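Side-chain contacts in periplasmic sugar-binding domain protein (Pseudomonas fluorescens Pf-5, PDB 3H75), which probably binds a sugar in the bacterial periplasm, between two alpha/beta domains: residues A[125-130]-A[171-176]; A[229-232]-A[236-239]; A[63-68]-A[275-280]. One frame throughout, in Å; residues are numbered along the deposited sequence.

Interaction 1. Residues A[125-130]-A[171-176]; sequences AGYRML and LAEHPQ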
# COMPACT_ATOMS: atom_id res chain seq x y z
N ALA A 125 3.47 -8.89 -2.84
CA ALA A 125 2.13 -9.00 -2.27
C ALA A 125 1.14 -9.61 -3.27
O ALA A 125 0.33 -10.48 -2.91
CB ALA A 125 1.64 -7.63 -1.82
N GLY A 126 1.21 -9.17 -4.52
CA GLY A 126 0.31 -9.69 -5.54
C GLY A 126 0.58 -11.15 -5.82
O GLY A 126 -0.34 -11.95 -6.01
N TYR A 127 1.85 -11.50 -5.85
CA TYR A 127 2.28 -12.88 -6.08
C TYR A 127 1.84 -13.77 -4.92
O TYR A 127 1.19 -14.80 -5.11
CB TYR A 127 3.80 -12.91 -6.21
CG TYR A 127 4.41 -14.28 -6.38
CD1 TYR A 127 4.25 -15.00 -7.56
CD2 TYR A 127 5.19 -14.84 -5.36
CE1 TYR A 127 4.85 -16.24 -7.73
CE2 TYR A 127 5.79 -16.09 -5.53
CZ TYR A 127 5.62 -16.78 -6.71
OH TYR A 127 6.21 -18.01 -6.88
N ARG A 128 2.18 -13.36 -3.71
CA ARG A 128 1.85 -14.14 -2.52
C ARG A 128 0.36 -14.33 -2.32
O ARG A 128 -0.06 -15.37 -1.83
CB ARG A 128 2.48 -13.50 -1.28
CG ARG A 128 4.00 -13.66 -1.23
CD ARG A 128 4.39 -15.13 -1.12
NE ARG A 128 5.79 -15.36 -1.46
CZ ARG A 128 6.32 -16.56 -1.69
NH1 ARG A 128 5.55 -17.65 -1.62
NH2 ARG A 128 7.60 -16.68 -2.01
N MSE A 129 -0.45 -13.35 -2.70
CA MSE A 129 -1.89 -13.52 -2.53
C MSE A 129 -2.41 -14.72 -3.28
O MSE A 129 -3.19 -15.51 -2.74
CB MSE A 129 -2.67 -12.28 -2.94
CG MSE A 129 -2.62 -11.15 -1.92
SE MSE A 129 -3.96 -9.79 -2.26
CE MSE A 129 -3.14 -8.97 -3.83
N LEU A 130 -2.01 -14.89 -4.54
CA LEU A 130 -2.50 -16.04 -5.29
C LEU A 130 -1.92 -17.33 -4.72
O LEU A 130 -2.65 -18.31 -4.59
CB LEU A 130 -2.17 -15.93 -6.78
CG LEU A 130 -2.87 -17.02 -7.60
CD1 LEU A 130 -4.38 -16.88 -7.44
CD2 LEU A 130 -2.49 -16.91 -9.06
N LEU A 171 0.28 -16.89 -11.86
CA LEU A 171 -0.54 -17.59 -12.84
C LEU A 171 0.32 -18.39 -13.82
O LEU A 171 -0.08 -19.46 -14.27
CB LEU A 171 -1.41 -16.61 -13.62
CG LEU A 171 -2.57 -16.00 -12.83
CD1 LEU A 171 -3.22 -14.90 -13.66
CD2 LEU A 171 -3.61 -17.07 -12.49
N ALA A 172 1.49 -17.87 -14.15
CA ALA A 172 2.36 -18.57 -15.09
C ALA A 172 2.90 -19.86 -14.49
O ALA A 172 3.23 -20.79 -15.21
CB ALA A 172 3.52 -17.67 -15.49
N GLU A 173 2.96 -19.91 -13.16
CA GLU A 173 3.47 -21.08 -12.46
C GLU A 173 2.38 -22.10 -12.17
O GLU A 173 2.67 -23.23 -11.79
CB GLU A 173 4.13 -20.65 -11.15
CG GLU A 173 5.29 -19.69 -11.36
CD GLU A 173 5.88 -19.15 -10.07
OE1 GLU A 173 5.29 -19.36 -8.99
OE2 GLU A 173 6.95 -18.49 -10.14
N HIS A 174 1.13 -21.70 -12.38
CA HIS A 174 -0.01 -22.56 -12.10
C HIS A 174 -1.04 -22.58 -13.24
O HIS A 174 -2.10 -21.97 -13.14
CB HIS A 174 -0.68 -22.13 -10.80
CG HIS A 174 0.22 -22.25 -9.61
ND1 HIS A 174 0.41 -23.44 -8.94
CD2 HIS A 174 1.05 -21.36 -9.02
CE1 HIS A 174 1.31 -23.27 -7.99
NE2 HIS A 174 1.72 -22.02 -8.02
N PRO A 175 -0.72 -23.28 -14.33
CA PRO A 175 -1.63 -23.35 -15.48
C PRO A 175 -3.03 -23.90 -15.17
O PRO A 175 -3.96 -23.70 -15.94
CB PRO A 175 -0.86 -24.21 -16.48
CG PRO A 175 0.06 -25.03 -15.63
CD PRO A 175 0.51 -24.05 -14.57
N GLN A 176 -3.18 -24.59 -14.03
CA GLN A 176 -4.48 -25.13 -13.66
C GLN A 176 -5.44 -24.00 -13.27
O GLN A 176 -6.66 -24.16 -13.33
CB GLN A 176 -4.35 -26.13 -12.50
CG GLN A 176 -5.69 -26.63 -12.00
CD GLN A 176 -5.56 -27.74 -10.96
OE1 GLN A 176 -4.79 -27.63 -10.01
NE2 GLN A 176 -6.33 -28.81 -11.15

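Interaction 2. Residues A[229-232]-A[236-239]; sequences RKPG and LFSG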
# COMPACT_ATOMS: atom_id res chain seq x y z
N ARG A 229 -23.01 -17.94 -2.16
CA ARG A 229 -21.65 -18.42 -1.96
C ARG A 229 -21.24 -18.14 -0.51
O ARG A 229 -21.86 -17.32 0.17
CB ARG A 229 -20.68 -17.74 -2.93
CG ARG A 229 -20.97 -17.97 -4.41
CD ARG A 229 -20.99 -19.46 -4.77
NE ARG A 229 -19.70 -20.13 -4.61
CZ ARG A 229 -18.71 -20.09 -5.51
NH1 ARG A 229 -18.85 -19.41 -6.64
NH2 ARG A 229 -17.58 -20.74 -5.27
N LYS A 230 -20.21 -18.84 -0.04
CA LYS A 230 -19.75 -18.69 1.33
C LYS A 230 -18.28 -18.30 1.40
O LYS A 230 -17.39 -19.16 1.39
CB LYS A 230 -19.96 -20.00 2.10
CG LYS A 230 -21.41 -20.48 2.13
CD LYS A 230 -22.23 -19.74 3.18
CE LYS A 230 -22.14 -20.43 4.54
NZ LYS A 230 -20.75 -20.55 5.06
N PRO A 231 -17.99 -16.99 1.49
CA PRO A 231 -16.61 -16.53 1.57
C PRO A 231 -15.84 -17.24 2.68
O PRO A 231 -16.29 -17.30 3.82
CB PRO A 231 -16.76 -15.03 1.84
CG PRO A 231 -18.00 -14.70 1.09
CD PRO A 231 -18.92 -15.85 1.45
N GLY A 232 -14.67 -17.79 2.33
CA GLY A 232 -13.86 -18.47 3.32
C GLY A 232 -14.08 -19.97 3.34
O GLY A 232 -13.26 -20.71 3.89
N LEU A 236 -12.78 -18.41 -1.94
CA LEU A 236 -11.73 -17.76 -1.17
C LEU A 236 -11.29 -16.42 -1.73
O LEU A 236 -11.03 -16.29 -2.93
CB LEU A 236 -10.53 -18.70 -1.05
CG LEU A 236 -10.87 -20.12 -0.59
CD1 LEU A 236 -9.57 -20.86 -0.27
CD2 LEU A 236 -11.77 -20.09 0.65
N PHE A 237 -11.18 -15.44 -0.84
CA PHE A 237 -10.82 -14.06 -1.17
C PHE A 237 -9.51 -13.59 -0.55
O PHE A 237 -9.18 -13.96 0.58
CB PHE A 237 -11.90 -13.10 -0.67
CG PHE A 237 -13.23 -13.28 -1.32
CD1 PHE A 237 -13.64 -12.40 -2.31
CD2 PHE A 237 -14.08 -14.31 -0.93
CE1 PHE A 237 -14.88 -12.54 -2.92
CE2 PHE A 237 -15.33 -14.46 -1.54
CZ PHE A 237 -15.73 -13.57 -2.53
N SER A 238 -8.79 -12.76 -1.29
CA SER A 238 -7.55 -12.15 -0.80
C SER A 238 -7.69 -10.63 -0.92
O SER A 238 -8.49 -10.12 -1.72
CB SER A 238 -6.34 -12.61 -1.63
OG SER A 238 -6.37 -12.05 -2.94
N GLY A 239 -6.92 -9.92 -0.10
CA GLY A 239 -6.96 -8.47 -0.14
C GLY A 239 -5.68 -7.85 0.39
O GLY A 239 -4.83 -8.56 0.95

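Interaction 3. Residues A[63-68]-A[275-280]; sequences PDYLML and DDALGL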
# COMPACT_ATOMS: atom_id res chain seq x y z
N PRO A 63 8.51 24.30 2.24
CA PRO A 63 8.95 23.29 3.21
C PRO A 63 10.35 22.81 2.86
O PRO A 63 10.82 23.03 1.74
CB PRO A 63 7.90 22.19 3.04
CG PRO A 63 7.63 22.25 1.56
CD PRO A 63 7.52 23.74 1.31
N ASP A 64 11.02 22.16 3.80
CA ASP A 64 12.35 21.64 3.52
C ASP A 64 12.23 20.47 2.55
O ASP A 64 13.04 20.33 1.63
CB ASP A 64 13.03 21.16 4.81
CG ASP A 64 13.32 22.29 5.77
OD1 ASP A 64 13.86 23.33 5.32
OD2 ASP A 64 13.03 22.15 6.98
N TYR A 65 11.19 19.66 2.76
CA TYR A 65 10.94 18.48 1.93
C TYR A 65 9.51 18.44 1.40
O TYR A 65 8.57 18.87 2.07
CB TYR A 65 11.17 17.20 2.74
CG TYR A 65 12.56 17.05 3.29
CD1 TYR A 65 13.56 16.40 2.55
CD2 TYR A 65 12.90 17.56 4.54
CE1 TYR A 65 14.85 16.27 3.05
CE2 TYR A 65 14.19 17.44 5.05
CZ TYR A 65 15.16 16.80 4.30
OH TYR A 65 16.44 16.69 4.79
N LEU A 66 9.37 17.88 0.19
CA LEU A 66 8.08 17.69 -0.45
C LEU A 66 8.04 16.19 -0.74
O LEU A 66 8.89 15.67 -1.47
CB LEU A 66 8.01 18.48 -1.77
CG LEU A 66 6.67 18.93 -2.38
CD1 LEU A 66 6.68 18.63 -3.87
CD2 LEU A 66 5.49 18.27 -1.69
N MSE A 67 7.08 15.50 -0.14
CA MSE A 67 6.94 14.06 -0.33
C MSE A 67 5.72 13.78 -1.19
O MSE A 67 4.67 14.39 -1.01
CB MSE A 67 6.78 13.36 1.01
CG MSE A 67 6.90 11.85 0.93
SE MSE A 67 6.62 11.08 2.69
CE MSE A 67 7.81 12.15 3.74
N LEU A 68 5.85 12.88 -2.15
CA LEU A 68 4.74 12.56 -3.03
C LEU A 68 4.81 11.11 -3.49
O LEU A 68 5.88 10.50 -3.49
CB LEU A 68 4.75 13.47 -4.26
CG LEU A 68 6.03 13.42 -5.11
CD1 LEU A 68 5.68 13.61 -6.59
CD2 LEU A 68 7.00 14.49 -4.63
N ASP A 275 16.63 12.13 9.43
CA ASP A 275 18.07 11.88 9.44
C ASP A 275 18.79 12.62 8.33
O ASP A 275 19.91 13.08 8.52
CB ASP A 275 18.34 10.38 9.36
CG ASP A 275 18.03 9.66 10.67
OD1 ASP A 275 17.61 10.34 11.63
OD2 ASP A 275 18.20 8.43 10.73
N ASP A 276 18.16 12.74 7.16
CA ASP A 276 18.80 13.45 6.06
C ASP A 276 19.06 14.90 6.46
O ASP A 276 20.12 15.45 6.14
CB ASP A 276 17.91 13.45 4.81
CG ASP A 276 18.53 14.24 3.67
OD1 ASP A 276 19.51 13.75 3.07
OD2 ASP A 276 18.05 15.35 3.39
N ALA A 277 18.10 15.51 7.14
CA ALA A 277 18.23 16.89 7.58
C ALA A 277 19.38 17.04 8.57
O ALA A 277 19.97 18.11 8.68
CB ALA A 277 16.93 17.37 8.21
N LEU A 278 19.69 15.96 9.28
CA LEU A 278 20.77 15.99 10.26
C LEU A 278 22.11 15.67 9.62
O LEU A 278 23.15 15.69 10.28
CB LEU A 278 20.49 14.99 11.39
CG LEU A 278 19.34 15.37 12.33
CD1 LEU A 278 19.08 14.24 13.31
CD2 LEU A 278 19.69 16.65 13.07
N GLY A 279 22.09 15.38 8.32
CA GLY A 279 23.32 15.05 7.62
C GLY A 279 23.67 13.58 7.72
O GLY A 279 24.71 13.15 7.22
N LEU A 280 22.80 12.81 8.36
CA LEU A 280 23.00 11.37 8.52
C LEU A 280 22.43 10.66 7.31
O LEU A 280 21.43 9.94 7.41
CB LEU A 280 22.29 10.88 9.78
CG LEU A 280 22.81 11.44 11.11
CD1 LEU A 280 21.85 11.06 12.23
CD2 LEU A 280 24.20 10.91 11.38

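Interaction 1. Residues A[125-130]-A[171-176]
Tyr127 and Glu173 meet through a hydrogen bond at the outer margin of this helix-helix contact, while Leu130 fills its inner part against Leu171. The phenol donates from OH to Glu173 OE1 over 2.7 Å, on the syn side of that oxygen. The carboxylate comes to the edge of the ring, with OE1 3.4 Å from Tyr127 CE1, and its plane stands 90° to the ring. Tyr127 CG is anti to the backbone N (chi1 176°), which carries the ring out of its own helix toward the neighbouring one; Glu173 reaches back along an extended chain. Arg169 makes a cation-pi interaction with the same ring, and its charge may make the hydroxyl a better donor.

The two helices, 122-137 and 158-173, are neighbours in the helical layer on one face of the mixed sheet of the second lobe, part of the alpha/beta architecture of periplasmic binding proteins. Beneath the polar pair, Leu130 CD2 touches Leu171 CD2 at 3.6 Å and lies 3.9 Å from Leu171 CG, the two side chains crossing at about a right angle. Leu130 also rests on Leu167 and Ala170, whereas Leu171 continues to Val177 and Leu179 on the sheet's outermost strand 177-184. Just beyond Glu173, His174 N bonds back to Leu171 O (3.2 Å) as the chain turns into the loop leading to that strand.

Interaction 2. Residues A[229-232]-A[236-239]
Pro231 lies alongside the ring of Phe237, the two side chains pointing the same way, and this pair forms the compact, buried half of the contact. Pro231 CB is 3.7 Å from Phe237 CE2, and Pro231 CG follows at 3.8 Å from the same atom, so the proline leans on one corner of the ring. Phe237 CG lies anti to its carbonyl carbon (chi1 -64°), which sets the ring on the side of its own backbone N, next to Pro231. Ala220, Met221 and Ala224 of helix 214-226 pack against the same ring, which is thus lodged between the helix and the loop that follows it.

The other half buries as much surface but rests on a single methyl against backbone, and Gly232 is partly open to solvent. Leu236 CD2 sits 3.5 Å from Gly232 C and 3.6 Å from Gly232 O. Although the CB of Leu236 points away from the loop, this methyl turns back to it; the side chain also packs on Leu133 and Lys136 of helix 122-137. Gly232 has a phi of 96°, where a CB would press on the carbonyl O of Pro231. Lys230 is exposed and directed away from the strand, in contrast to its buried neighbour Pro231. The loop is tied together by Asp234, whose OD1 receives both Arg229 NE and Lys230 N.

Leu236 and Phe237 thus serve opposite faces of the sheet, and the loop closes a beta-alpha-beta crossover, from strand 206-211 through helix 214-226 to the adjacent parallel strand 236-240, as in Rossmann-like domains.

Interaction 3. Residues A[63-68]-A[275-280]
Tyr65 reaches from the start of strand 65-69 to the last turn of helix 265-277, where its hydroxyl meets Asp276 and Ala277. Strand 65-69 is an inner strand of the first lobe's parallel sheet, between strands 5-10 and 88-93. The helix belongs to the same lobe although it follows strand 257-260 of the second, so the pairing records the chain's return across the hinge, as is usual in type I periplasmic binding proteins.

Asp275 is turned away from the strand, and its carboxylate bonds instead to Ser323, Ala324 and Tyr333. Asp276 faces the tyrosine: with CG anti to its backbone N (chi1 177°), it sets OD2 in the plane of the phenol ring at its edge, 3.3 Å from Tyr65 CE1. Tyr65 OH donates to the anti lone pair of Asp276 OD2 over a short 2.5 Å, while the carboxylate is turned 75° from the ring. Next, Ala277 brings its CB to the other side of the hydroxyl, 3.5 Å from Tyr65 OH and 4.2 Å from Tyr65 CE2. Ala277 N lies 3.1 Å from Tyr65 OH, but the poor angle rules out a hydrogen bond. At Gly279 the helix ends in a Schellman motif, with Gly279 N bonded to Asp276 O (2.9 Å) and Leu280 N to Asp275 O (2.9 Å).

Asp276 OD2 also forms a salt bridge with Lys88 NZ, so one oxygen of the buried Asp276 is held by a phenol and an ammonium group; both would probably stabilise the ionised carboxylate.

Interactions 1 and 2 belong to the second lobe, with centres 16 Å apart, and they touch through helix 122-137: Met129 SE packs 3.4 Å from Ser238 OG and 3.5 Å from Gly239 O. Sheet strand 236-240 thus has the helix of interaction 1 on one face and the Pro231-Phe237 packing of interaction 2 on the other. Interaction 3 lies in the first lobe, its centre about 38 Å from that of interaction 1 and 43 Å from that of interaction 2, on the opposite side of the chain's centre. In relatives the sugar sits in the cleft between such lobes; these contacts are structural packing within one lobe or the other.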